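Local coordinates for RNA pseudouridylate synthase domain-containing protein 1 (Homo sapiens, PDB 5VBB) that probably binds RNA and converts uridine to pseudouridine, as a member of the RluA family of pseudouridine synthases, at residues C89-L100 against M207-T217; K142-L151 against S162-R172. All blocks are in the same frame, centred on the assembly; numbering follows the deposited sequence.

Contact 1 (C89-L100 against M207-T217). With SO4 (sulfate ion), chain C.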
loop_
_atom_site.group_PDB
_atom_site.type_symbol
_atom_site.label_atom_id
_atom_site.label_comp_id
_atom_site.label_asym_id
_atom_site.label_seq_id
_atom_site.Cartn_x
_atom_site.Cartn_y
_atom_site.Cartn_z
ATOM N N CYS A 89 -10.193 -16.056 -3.551
ATOM C CA CYS A 89 -8.726 -15.843 -3.452
ATOM C C CYS A 89 -8.344 -15.102 -2.202
ATOM O O CYS A 89 -7.337 -15.458 -1.592
ATOM C CB CYS A 89 -8.167 -15.122 -4.677
ATOM S SG CYS A 89 -8.464 -15.977 -6.219
ATOM N N PHE A 90 -9.087 -14.050 -1.836
ATOM C CA PHE A 90 -8.737 -13.282 -0.644
ATOM C C PHE A 90 -8.961 -14.087 0.632
ATOM O O PHE A 90 -8.053 -14.178 1.454
ATOM C CB PHE A 90 -9.509 -11.942 -0.581
ATOM C CG PHE A 90 -8.930 -10.891 -1.499
ATOM C CD1 PHE A 90 -7.861 -10.111 -1.097
ATOM C CD2 PHE A 90 -9.405 -10.738 -2.787
ATOM C CE1 PHE A 90 -7.309 -9.162 -1.953
ATOM C CE2 PHE A 90 -8.834 -9.804 -3.653
ATOM C CZ PHE A 90 -7.780 -9.030 -3.232
ATOM N N LYS A 91 -10.129 -14.718 0.751
ATOM C CA LYS A 91 -10.523 -15.518 1.925
ATOM C C LYS A 91 -9.619 -16.752 2.095
ATOM O O LYS A 91 -9.323 -17.132 3.223
ATOM C CB LYS A 91 -12.013 -15.928 1.855
ATOM C CG LYS A 91 -12.860 -15.462 3.036
ATOM C CD LYS A 91 -12.714 -16.381 4.238
ATOM C CE LYS A 91 -13.581 -15.977 5.409
ATOM N N GLU A 92 -9.115 -17.311 0.995
ATOM C CA GLU A 92 -8.164 -18.428 1.041
ATOM C C GLU A 92 -6.704 -17.986 1.087
ATOM O O GLU A 92 -5.824 -18.843 1.021
ATOM C CB GLU A 92 -8.376 -19.343 -0.151
ATOM C CG GLU A 92 -9.710 -20.050 -0.085
ATOM C CD GLU A 92 -10.005 -20.885 -1.310
ATOM O OE1 GLU A 92 -9.116 -21.000 -2.187
ATOM O OE2 GLU A 92 -11.142 -21.396 -1.410
ATOM N N ARG A 93 -6.432 -16.677 1.208
ATOM C CA ARG A 93 -5.099 -16.102 1.292
ATOM C C ARG A 93 -4.210 -16.490 0.100
ATOM O O ARG A 93 -3.047 -16.804 0.296
ATOM C CB ARG A 93 -4.412 -16.498 2.628
ATOM C CG ARG A 93 -4.779 -15.620 3.803
ATOM C CD ARG A 93 -6.173 -15.922 4.299
ATOM N NE ARG A 93 -6.415 -15.323 5.611
ATOM C CZ ARG A 93 -7.563 -15.392 6.275
ATOM N NH1 ARG A 93 -7.678 -14.829 7.472
ATOM N NH2 ARG A 93 -8.610 -16.023 5.749
ATOM N N ARG A 94 -4.756 -16.449 -1.122
ATOM C CA ARG A 94 -3.997 -16.792 -2.336
ATOM C C ARG A 94 -3.596 -15.542 -3.141
ATOM O O ARG A 94 -3.025 -15.683 -4.218
ATOM C CB ARG A 94 -4.818 -17.751 -3.196
ATOM C CG ARG A 94 -5.138 -19.053 -2.449
ATOM C CD ARG A 94 -5.676 -20.145 -3.340
ATOM N NE ARG A 94 -7.070 -19.904 -3.743
ATOM C CZ ARG A 94 -7.480 -19.397 -4.908
ATOM N NH1 ARG A 94 -8.779 -19.245 -5.152
ATOM N NH2 ARG A 94 -6.600 -19.038 -5.839
ATOM N N VAL A 95 -3.834 -14.332 -2.604
ATOM C CA VAL A 95 -3.495 -13.064 -3.302
ATOM C C VAL A 95 -2.089 -12.612 -2.960
ATOM O O VAL A 95 -1.651 -12.783 -1.826
ATOM C CB VAL A 95 -4.543 -11.987 -2.950
ATOM C CG1 VAL A 95 -4.135 -10.577 -3.415
ATOM C CG2 VAL A 95 -5.904 -12.393 -3.506
ATOM N N THR A 96 -1.371 -12.032 -3.953
ATOM C CA THR A 96 -0.036 -11.472 -3.750
ATOM C C THR A 96 -0.146 -9.946 -3.880
ATOM O O THR A 96 -0.757 -9.445 -4.825
ATOM C CB THR A 96 0.965 -12.044 -4.739
ATOM O OG1 THR A 96 0.975 -13.450 -4.587
ATOM C CG2 THR A 96 2.380 -11.513 -4.525
ATOM N N LYS A 97 0.459 -9.214 -2.936
ATOM C CA LYS A 97 0.474 -7.762 -2.967
ATOM C C LYS A 97 1.830 -7.235 -2.602
ATOM O O LYS A 97 2.480 -7.813 -1.750
ATOM C CB LYS A 97 -0.500 -7.191 -1.920
ATOM C CG LYS A 97 -1.941 -7.598 -2.024
ATOM C CD LYS A 97 -2.815 -6.667 -1.182
ATOM C CE LYS A 97 -4.236 -7.143 -1.066
ATOM N NZ LYS A 97 -5.014 -6.386 -0.047
ATOM N N ALA A 98 2.238 -6.108 -3.201
ATOM C CA ALA A 98 3.436 -5.382 -2.822
ATOM C C ALA A 98 3.179 -3.896 -2.944
ATOM O O ALA A 98 2.334 -3.434 -3.741
ATOM C CB ALA A 98 4.655 -5.803 -3.644
ATOM N N TYR A 99 3.871 -3.137 -2.111
ATOM C CA TYR A 99 3.704 -1.701 -2.033
ATOM C C TYR A 99 5.029 -1.043 -2.128
ATOM O O TYR A 99 6.040 -1.648 -1.786
ATOM C CB TYR A 99 3.117 -1.304 -0.663
ATOM C CG TYR A 99 1.755 -1.857 -0.355
ATOM C CD1 TYR A 99 1.563 -3.222 -0.164
ATOM C CD2 TYR A 99 0.645 -1.016 -0.248
ATOM C CE1 TYR A 99 0.298 -3.748 0.057
ATOM C CE2 TYR A 99 -0.622 -1.532 0.028
ATOM C CZ TYR A 99 -0.786 -2.901 0.171
ATOM O OH TYR A 99 -1.980 -3.448 0.512
ATOM N N LEU A 100 5.015 0.233 -2.495
ATOM C CA LEU A 100 6.181 1.090 -2.459
ATOM C C LEU A 100 5.924 2.105 -1.384
ATOM O O LEU A 100 4.769 2.501 -1.177
ATOM C CB LEU A 100 6.369 1.835 -3.787
ATOM C CG LEU A 100 6.695 0.978 -4.982
ATOM C CD1 LEU A 100 6.636 1.776 -6.242
ATOM C CD2 LEU A 100 8.065 0.311 -4.847
ATOM N N MET A 207 3.233 8.827 1.705
ATOM C CA MET A 207 4.017 8.097 0.699
ATOM C C MET A 207 3.922 6.554 0.827
ATOM O O MET A 207 4.913 5.877 1.064
ATOM C CB MET A 207 5.488 8.538 0.767
ATOM C CG MET A 207 5.685 10.051 0.730
ATOM S SD MET A 207 4.994 10.838 -0.751
ATOM C CE MET A 207 5.198 12.578 -0.314
ATOM N N LEU A 208 2.738 6.013 0.576
ATOM C CA LEU A 208 2.476 4.580 0.549
ATOM C C LEU A 208 1.621 4.357 -0.668
ATOM O O LEU A 208 0.682 5.107 -0.866
ATOM C CB LEU A 208 1.783 4.101 1.850
ATOM C CG LEU A 208 1.501 2.603 1.955
ATOM C CD1 LEU A 208 2.809 1.797 1.946
ATOM C CD2 LEU A 208 0.789 2.279 3.255
ATOM N N HIS A 209 1.988 3.367 -1.512
ATOM C CA HIS A 209 1.365 3.105 -2.782
ATOM C C HIS A 209 1.251 1.603 -3.010
ATOM O O HIS A 209 2.252 0.893 -2.890
ATOM C CB HIS A 209 2.267 3.690 -3.885
ATOM C CG HIS A 209 1.744 3.484 -5.271
ATOM N ND1 HIS A 209 0.599 4.135 -5.716
ATOM C CD2 HIS A 209 2.220 2.694 -6.274
ATOM C CE1 HIS A 209 0.415 3.727 -6.964
ATOM N NE2 HIS A 209 1.378 2.872 -7.346
ATOM N N ALA A 210 0.063 1.126 -3.328
ATOM C CA ALA A 210 -0.155 -0.302 -3.620
ATOM C C ALA A 210 0.290 -0.497 -5.049
ATOM O O ALA A 210 -0.369 -0.072 -5.982
ATOM C CB ALA A 210 -1.625 -0.656 -3.424
ATOM N N PHE A 211 1.426 -1.134 -5.212
ATOM C CA PHE A 211 2.137 -1.241 -6.476
ATOM C C PHE A 211 1.829 -2.488 -7.271
ATOM O O PHE A 211 1.490 -2.386 -8.439
ATOM C CB PHE A 211 3.637 -1.187 -6.133
ATOM C CG PHE A 211 4.614 -1.378 -7.255
ATOM C CD1 PHE A 211 4.694 -0.450 -8.289
ATOM C CD2 PHE A 211 5.592 -2.352 -7.172
ATOM C CE1 PHE A 211 5.733 -0.513 -9.224
ATOM C CE2 PHE A 211 6.556 -2.470 -8.150
ATOM C CZ PHE A 211 6.662 -1.521 -9.137
ATOM N N TYR A 212 1.916 -3.655 -6.653
ATOM C CA TYR A 212 1.768 -4.931 -7.311
ATOM C C TYR A 212 0.574 -5.660 -6.717
ATOM O O TYR A 212 0.381 -5.644 -5.503
ATOM C CB TYR A 212 3.058 -5.743 -7.153
ATOM C CG TYR A 212 2.977 -7.103 -7.803
ATOM C CD1 TYR A 212 3.192 -7.261 -9.170
ATOM C CD2 TYR A 212 2.677 -8.237 -7.057
ATOM C CE1 TYR A 212 3.005 -8.499 -9.790
ATOM C CE2 TYR A 212 2.537 -9.482 -7.657
ATOM C CZ TYR A 212 2.736 -9.619 -9.013
ATOM O OH TYR A 212 2.600 -10.880 -9.536
ATOM N N LEU A 213 -0.250 -6.243 -7.569
ATOM C CA LEU A 213 -1.420 -6.991 -7.112
ATOM C C LEU A 213 -1.653 -8.169 -8.052
ATOM O O LEU A 213 -1.612 -8.002 -9.255
ATOM C CB LEU A 213 -2.644 -6.062 -7.043
ATOM C CG LEU A 213 -4.030 -6.684 -6.740
ATOM C CD1 LEU A 213 -4.116 -7.150 -5.282
ATOM C CD2 LEU A 213 -5.154 -5.670 -7.060
ATOM N N ARG A 214 -1.791 -9.366 -7.510
ATOM C CA ARG A 214 -2.043 -10.564 -8.292
ATOM C C ARG A 214 -3.162 -11.316 -7.614
ATOM O O ARG A 214 -3.009 -11.661 -6.451
ATOM C CB ARG A 214 -0.805 -11.440 -8.379
ATOM C CG ARG A 214 -0.938 -12.571 -9.408
ATOM C CD ARG A 214 -0.046 -13.761 -9.075
ATOM N NE ARG A 214 1.355 -13.386 -8.958
ATOM C CZ ARG A 214 2.328 -14.150 -8.463
ATOM N NH1 ARG A 214 2.066 -15.377 -8.025
ATOM N NH2 ARG A 214 3.566 -13.695 -8.406
ATOM N N ILE A 215 -4.290 -11.558 -8.339
ATOM C CA ILE A 215 -5.471 -12.233 -7.821
ATOM C C ILE A 215 -5.685 -13.448 -8.771
ATOM O O ILE A 215 -6.147 -13.276 -9.891
ATOM C CB ILE A 215 -6.671 -11.279 -7.790
ATOM C CG1 ILE A 215 -6.307 -9.949 -7.033
ATOM C CG2 ILE A 215 -7.887 -11.984 -7.163
ATOM C CD1 ILE A 215 -7.319 -8.873 -7.106
ATOM N N PRO A 216 -5.236 -14.641 -8.360
ATOM C CA PRO A 216 -5.288 -15.808 -9.257
ATOM C C PRO A 216 -6.658 -16.469 -9.259
ATOM O O PRO A 216 -6.828 -17.551 -8.710
ATOM C CB PRO A 216 -4.188 -16.699 -8.693
ATOM C CG PRO A 216 -4.240 -16.442 -7.212
ATOM C CD PRO A 216 -4.559 -14.969 -7.086
ATOM N N THR A 217 -7.643 -15.822 -9.892
ATOM C CA THR A 217 -9.012 -16.365 -9.916
ATOM C C THR A 217 -9.125 -17.570 -10.865
ATOM O O THR A 217 -8.290 -17.770 -11.740
ATOM C CB THR A 217 -10.082 -15.296 -10.273
ATOM O OG1 THR A 217 -10.103 -15.065 -11.690
ATOM C CG2 THR A 217 -9.903 -13.989 -9.523
HETATM S S SO4 C . -4.407 -12.673 7.479
HETATM O O1 SO4 C . -3.296 -13.043 8.353
HETATM O O2 SO4 C . -5.623 -13.226 8.017
HETATM O O3 SO4 C . -4.593 -11.251 7.445
HETATM O O4 SO4 C . -4.156 -13.152 6.128
#
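Ala98 O takes two backbone N-H groups from the facing strand, Phe211 N at 2.9 Å and Tyr212 N at 3.0 Å, and this double acceptance marks a classic beta bulge in the antiparallel pairing of strands 96-104 and 208-216. The Phe211 N-H reaches the oxygen in the carbonyl plane, whereas Tyr212 N sits above that plane. Before the bulge Thr96 pairs with Arg214 and Ala98 with Tyr212; after it the register has slipped by one, and Leu100 pairs with His209. The extra residue, Phe211, turns its side chain toward Leu100, whose CD1 lies over one ring face in a CH-pi contact, 3.9 Å from the ring centroid and 24° off its normal. Leu247 and Val251 of helix 247-256 also touch this ring. On the other sheet face, Tyr99 lays CD2 and CE2 against Ala210, and Leu208, close to the putative catalytic Asp67, brings CD1 to Tyr99 CB. On the face of Ala98 and Leu100, Thr96 CG2 meets the Tyr212 ring at its edge, 3.7 Å from CE2. Arg214 grips Tyr212 OH side-on through NE and NH2, while its NH1 forms a salt bridge with Asp259; Glu223 also bonds Tyr212 OH. At the far end, helix 80-91 closes in a Schellman motif with Arg93 at C-prime, whose NH1 bonds O2 of the chain C sulfate. Phe90 CE2 lies 3.9 Å from Ile215 CD1, with Val95 CG2 over the centre of the Phe90 ring. In the same turn, Glu92 OE1 holds Arg94 NE in a salt bridge, and Arg94 NH2 donates to Pro216 O at 3.2 Å, with that oxygen in the guanidinium plane.

Contact 2 (K142-L151 against S162-R172). With SO4 (sulfate ion), chain C; SO4 (sulfate ion), chain D.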
loop_
_atom_site.group_PDB
_atom_site.type_symbol
_atom_site.label_atom_id
_atom_site.label_comp_id
_atom_site.label_asym_id
_atom_site.label_seq_id
_atom_site.Cartn_x
_atom_site.Cartn_y
_atom_site.Cartn_z
ATOM N N LYS A 142 -2.613 -10.127 16.453
ATOM C CA LYS A 142 -2.874 -11.055 15.374
ATOM C C LYS A 142 -1.649 -11.278 14.522
ATOM O O LYS A 142 -0.744 -10.444 14.523
ATOM C CB LYS A 142 -4.028 -10.541 14.507
ATOM C CG LYS A 142 -5.403 -10.820 15.086
ATOM C CD LYS A 142 -6.452 -10.310 14.131
ATOM C CE LYS A 142 -7.795 -10.037 14.769
ATOM N NZ LYS A 142 -8.757 -9.538 13.738
ATOM N N PRO A 143 -1.610 -12.429 13.803
ATOM C CA PRO A 143 -0.432 -12.758 12.981
ATOM C C PRO A 143 -0.024 -11.693 12.029
ATOM O O PRO A 143 -0.866 -11.135 11.313
ATOM C CB PRO A 143 -0.874 -13.978 12.181
ATOM C CG PRO A 143 -2.024 -14.523 12.893
ATOM C CD PRO A 143 -2.660 -13.459 13.661
ATOM N N SER A 144 1.256 -11.434 11.969
ATOM C CA SER A 144 1.722 -10.334 11.153
ATOM C C SER A 144 3.054 -10.605 10.555
ATOM O O SER A 144 3.945 -11.086 11.255
ATOM C CB SER A 144 1.785 -9.063 11.998
ATOM O OG SER A 144 0.595 -8.820 12.733
ATOM N N LEU A 145 3.218 -10.275 9.284
ATOM C CA LEU A 145 4.506 -10.442 8.622
ATOM C C LEU A 145 4.606 -9.511 7.429
ATOM O O LEU A 145 3.816 -9.630 6.479
ATOM C CB LEU A 145 4.710 -11.870 8.165
ATOM C CG LEU A 145 6.095 -12.184 7.517
ATOM C CD1 LEU A 145 7.222 -11.824 8.403
ATOM C CD2 LEU A 145 6.213 -13.594 7.263
ATOM N N THR A 146 5.601 -8.627 7.462
ATOM C CA THR A 146 5.917 -7.689 6.393
ATOM C C THR A 146 7.368 -7.850 6.011
ATOM O O THR A 146 8.264 -7.729 6.856
ATOM C CB THR A 146 5.691 -6.204 6.769
ATOM O OG1 THR A 146 4.349 -5.988 7.131
ATOM C CG2 THR A 146 6.003 -5.265 5.608
ATOM N N ASP A 147 7.592 -8.135 4.753
ATOM C CA ASP A 147 8.922 -8.211 4.179
ATOM C C ASP A 147 9.270 -6.846 3.579
ATOM O O ASP A 147 8.558 -6.348 2.716
ATOM C CB ASP A 147 8.939 -9.300 3.131
ATOM C CG ASP A 147 10.249 -9.533 2.434
ATOM O OD1 ASP A 147 11.299 -9.345 3.069
ATOM O OD2 ASP A 147 10.222 -10.006 1.281
ATOM N N LEU A 148 10.348 -6.250 4.033
ATOM C CA LEU A 148 10.767 -4.903 3.600
ATOM C C LEU A 148 12.105 -5.030 2.878
ATOM O O LEU A 148 13.069 -5.504 3.478
ATOM C CB LEU A 148 10.923 -4.005 4.842
ATOM C CG LEU A 148 11.320 -2.532 4.665
ATOM C CD1 LEU A 148 10.860 -1.712 5.837
ATOM C CD2 LEU A 148 12.864 -2.325 4.539
ATOM N N VAL A 149 12.195 -4.501 1.665
ATOM C CA VAL A 149 13.422 -4.461 0.863
ATOM C C VAL A 149 13.762 -2.964 0.603
ATOM O O VAL A 149 12.954 -2.215 0.021
ATOM C CB VAL A 149 13.236 -5.253 -0.467
ATOM C CG1 VAL A 149 14.489 -5.186 -1.333
ATOM C CG2 VAL A 149 12.880 -6.714 -0.189
ATOM N N VAL A 150 14.970 -2.559 0.959
ATOM C CA VAL A 150 15.397 -1.179 0.767
ATOM C C VAL A 150 15.828 -0.992 -0.691
ATOM O O VAL A 150 16.700 -1.709 -1.152
ATOM C CB VAL A 150 16.506 -0.770 1.752
ATOM C CG1 VAL A 150 16.905 0.672 1.545
ATOM C CG2 VAL A 150 16.071 -0.972 3.198
ATOM N N LEU A 151 15.211 -0.030 -1.407
ATOM C CA LEU A 151 15.518 0.228 -2.806
ATOM C C LEU A 151 16.564 1.313 -2.935
ATOM O O LEU A 151 17.525 1.172 -3.696
ATOM C CB LEU A 151 14.260 0.638 -3.554
ATOM C CG LEU A 151 13.141 -0.360 -3.550
ATOM C CD1 LEU A 151 11.882 0.283 -4.108
ATOM C CD2 LEU A 151 13.557 -1.670 -4.249
ATOM N N SER A 162 14.175 6.550 3.178
ATOM C CA SER A 162 14.428 5.336 2.395
ATOM C C SER A 162 13.262 5.017 1.488
ATOM O O SER A 162 12.133 4.929 1.949
ATOM C CB SER A 162 14.658 4.134 3.305
ATOM O OG SER A 162 15.789 4.338 4.132
ATOM N N LYS A 163 13.540 4.758 0.218
ATOM C CA LYS A 163 12.524 4.250 -0.676
ATOM C C LYS A 163 12.541 2.721 -0.536
ATOM O O LYS A 163 13.611 2.110 -0.643
ATOM C CB LYS A 163 12.797 4.645 -2.119
ATOM C CG LYS A 163 11.665 4.200 -3.029
ATOM C CD LYS A 163 11.849 4.797 -4.394
ATOM C CE LYS A 163 10.845 4.237 -5.349
ATOM N NZ LYS A 163 11.054 4.748 -6.731
ATOM N N VAL A 164 11.372 2.106 -0.253
ATOM C CA VAL A 164 11.304 0.677 -0.000
ATOM C C VAL A 164 10.221 -0.008 -0.778
ATOM O O VAL A 164 9.228 0.617 -1.155
ATOM C CB VAL A 164 11.106 0.370 1.511
ATOM C CG1 VAL A 164 12.173 1.044 2.368
ATOM C CG2 VAL A 164 9.709 0.788 1.984
ATOM N N LEU A 165 10.374 -1.336 -0.915
ATOM C CA LEU A 165 9.356 -2.234 -1.444
ATOM C C LEU A 165 8.865 -3.022 -0.215
ATOM O O LEU A 165 9.691 -3.556 0.543
ATOM C CB LEU A 165 9.952 -3.179 -2.489
ATOM C CG LEU A 165 9.019 -4.227 -3.147
ATOM C CD1 LEU A 165 7.945 -3.571 -3.948
ATOM C CD2 LEU A 165 9.785 -5.103 -4.065
ATOM N N LEU A 166 7.547 -3.107 -0.020
ATOM C CA LEU A 166 6.946 -3.823 1.103
ATOM C C LEU A 166 6.068 -4.911 0.609
ATOM O O LEU A 166 5.181 -4.648 -0.199
ATOM C CB LEU A 166 6.124 -2.881 1.965
ATOM C CG LEU A 166 6.914 -1.719 2.587
ATOM C CD1 LEU A 166 6.020 -0.610 2.975
ATOM C CD2 LEU A 166 7.755 -2.177 3.737
ATOM N N LYS A 167 6.278 -6.140 1.077
ATOM C CA LYS A 167 5.427 -7.262 0.687
ATOM C C LYS A 167 4.805 -7.832 1.953
ATOM O O LYS A 167 5.481 -8.512 2.731
ATOM C CB LYS A 167 6.237 -8.309 -0.052
ATOM C CG LYS A 167 5.374 -9.407 -0.677
ATOM C CD LYS A 167 6.228 -10.519 -1.191
ATOM C CE LYS A 167 5.404 -11.692 -1.614
ATOM N NZ LYS A 167 6.264 -12.800 -2.084
ATOM N N PRO A 168 3.538 -7.514 2.229
ATOM C CA PRO A 168 2.906 -8.122 3.400
ATOM C C PRO A 168 2.473 -9.552 3.092
ATOM O O PRO A 168 1.978 -9.802 2.002
ATOM C CB PRO A 168 1.687 -7.253 3.641
ATOM C CG PRO A 168 1.305 -6.689 2.291
ATOM C CD PRO A 168 2.579 -6.713 1.442
ATOM N N LEU A 169 2.650 -10.463 4.036
ATOM C CA LEU A 169 2.148 -11.828 3.902
ATOM C C LEU A 169 0.922 -12.014 4.765
ATOM O O LEU A 169 0.417 -13.113 4.819
ATOM C CB LEU A 169 3.228 -12.851 4.245
ATOM C CG LEU A 169 4.424 -12.830 3.275
ATOM C CD1 LEU A 169 5.481 -13.823 3.684
ATOM C CD2 LEU A 169 3.978 -13.139 1.844
ATOM N N THR A 170 0.470 -10.961 5.460
ATOM C CA THR A 170 -0.738 -10.987 6.278
ATOM C C THR A 170 -1.525 -9.728 5.924
ATOM O O THR A 170 -0.997 -8.864 5.231
ATOM C CB THR A 170 -0.420 -11.078 7.735
ATOM O OG1 THR A 170 0.428 -10.004 8.063
ATOM C CG2 THR A 170 0.240 -12.395 8.111
ATOM N N GLY A 171 -2.759 -9.631 6.406
ATOM C CA GLY A 171 -3.643 -8.530 6.089
ATOM C C GLY A 171 -4.130 -7.728 7.273
ATOM O O GLY A 171 -5.297 -7.365 7.314
ATOM N N ARG A 172 -3.253 -7.354 8.198
ATOM C CA ARG A 172 -3.715 -6.606 9.385
ATOM C C ARG A 172 -4.104 -5.200 8.982
ATOM O O ARG A 172 -3.520 -4.666 8.065
ATOM C CB ARG A 172 -2.627 -6.541 10.474
ATOM C CG ARG A 172 -2.016 -7.866 10.885
ATOM C CD ARG A 172 -2.831 -8.525 11.986
ATOM N NE ARG A 172 -4.165 -8.893 11.492
ATOM C CZ ARG A 172 -4.448 -9.947 10.729
ATOM N NH1 ARG A 172 -5.695 -10.167 10.329
ATOM N NH2 ARG A 172 -3.488 -10.797 10.364
HETATM S S SO4 C . -4.407 -12.673 7.479
HETATM O O1 SO4 C . -3.296 -13.043 8.353
HETATM O O2 SO4 C . -5.623 -13.226 8.017
HETATM O O3 SO4 C . -4.593 -11.251 7.445
HETATM O O4 SO4 C . -4.156 -13.152 6.128
HETATM S S SO4 D . -7.213 -6.767 11.946
HETATM O O1 SO4 D . -7.837 -6.680 13.263
HETATM O O2 SO4 D . -7.469 -8.096 11.351
HETATM O O3 SO4 D . -5.773 -6.480 12.043
HETATM O O4 SO4 D . -7.798 -5.761 11.111
#
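Arg172 sets its side chain against Lys142, Pro143 and Ser144. CB lies 3.5 Å from O3 of the chain D sulfate. CG passes Ser144 OG at 3.3 Å, and CD touches both Pro143 O and Lys142 CB. Bends at chi2 (-87°) and chi3 (65°) then fold the guanidinium back, with the Lys142 side chain over one face. NE donates to O3 of the chain D sulfate, and NH1 to its O2 at 2.9 Å. NH2 is shared: it bonds Pro143 O at 2.8 Å, in the carbonyl plane, and O1 of the chain C sulfate at 3.0 Å. Lys142 NZ bonds the chain D sulfate as well, and Gly171 N the chain C ion; both sulfates probably come from the crystallisation liquor. This tip lies beyond the open end of a beta hairpin, strands 146-156 and 159-168, whose antiparallel ladder runs from Thr146-Pro168 to Val150-Val164, with Asp147-Lys167 and Val149-Leu165 the hydrogen-bonded pairs. Between ladder and tip, Leu145 N donates to Thr170 OG1, which is also bonded to Gln175, and Leu145 O receives Leu169 N nearly straight, at 172°. Leu148 and Leu166 lie side by side on one sheet face, CG to CD2 3.7 Å, and Cys180 of helix 175-182 touches Leu166. On the other face Val149 and Leu165 touch Leu250 of helix 247-256, which Leu151 also touches.

How the contacts relate
The centres of contacts 1 and 2 lie about 12 Å apart in one antiparallel sheet, where strands 96-104 and 159-168 are neighbours. Contact 2, a local hairpin, is nested within the chain loop that contact 1 closes, so 89-100 comes first, then 142-151 and 162-172, and finally 207-217. Tyr99 O and Leu166 N, 2.7 Å apart, probably form a hydrogen bond joining the two pairings. Helix 247-256 packs on residues of both. The chain C sulfate, probably from the crystallisation liquor, is held by Arg93 of contact 1 and by Gly171 N and Arg172 NH2 of contact 2; a site of this kind could accept an RNA phosphate.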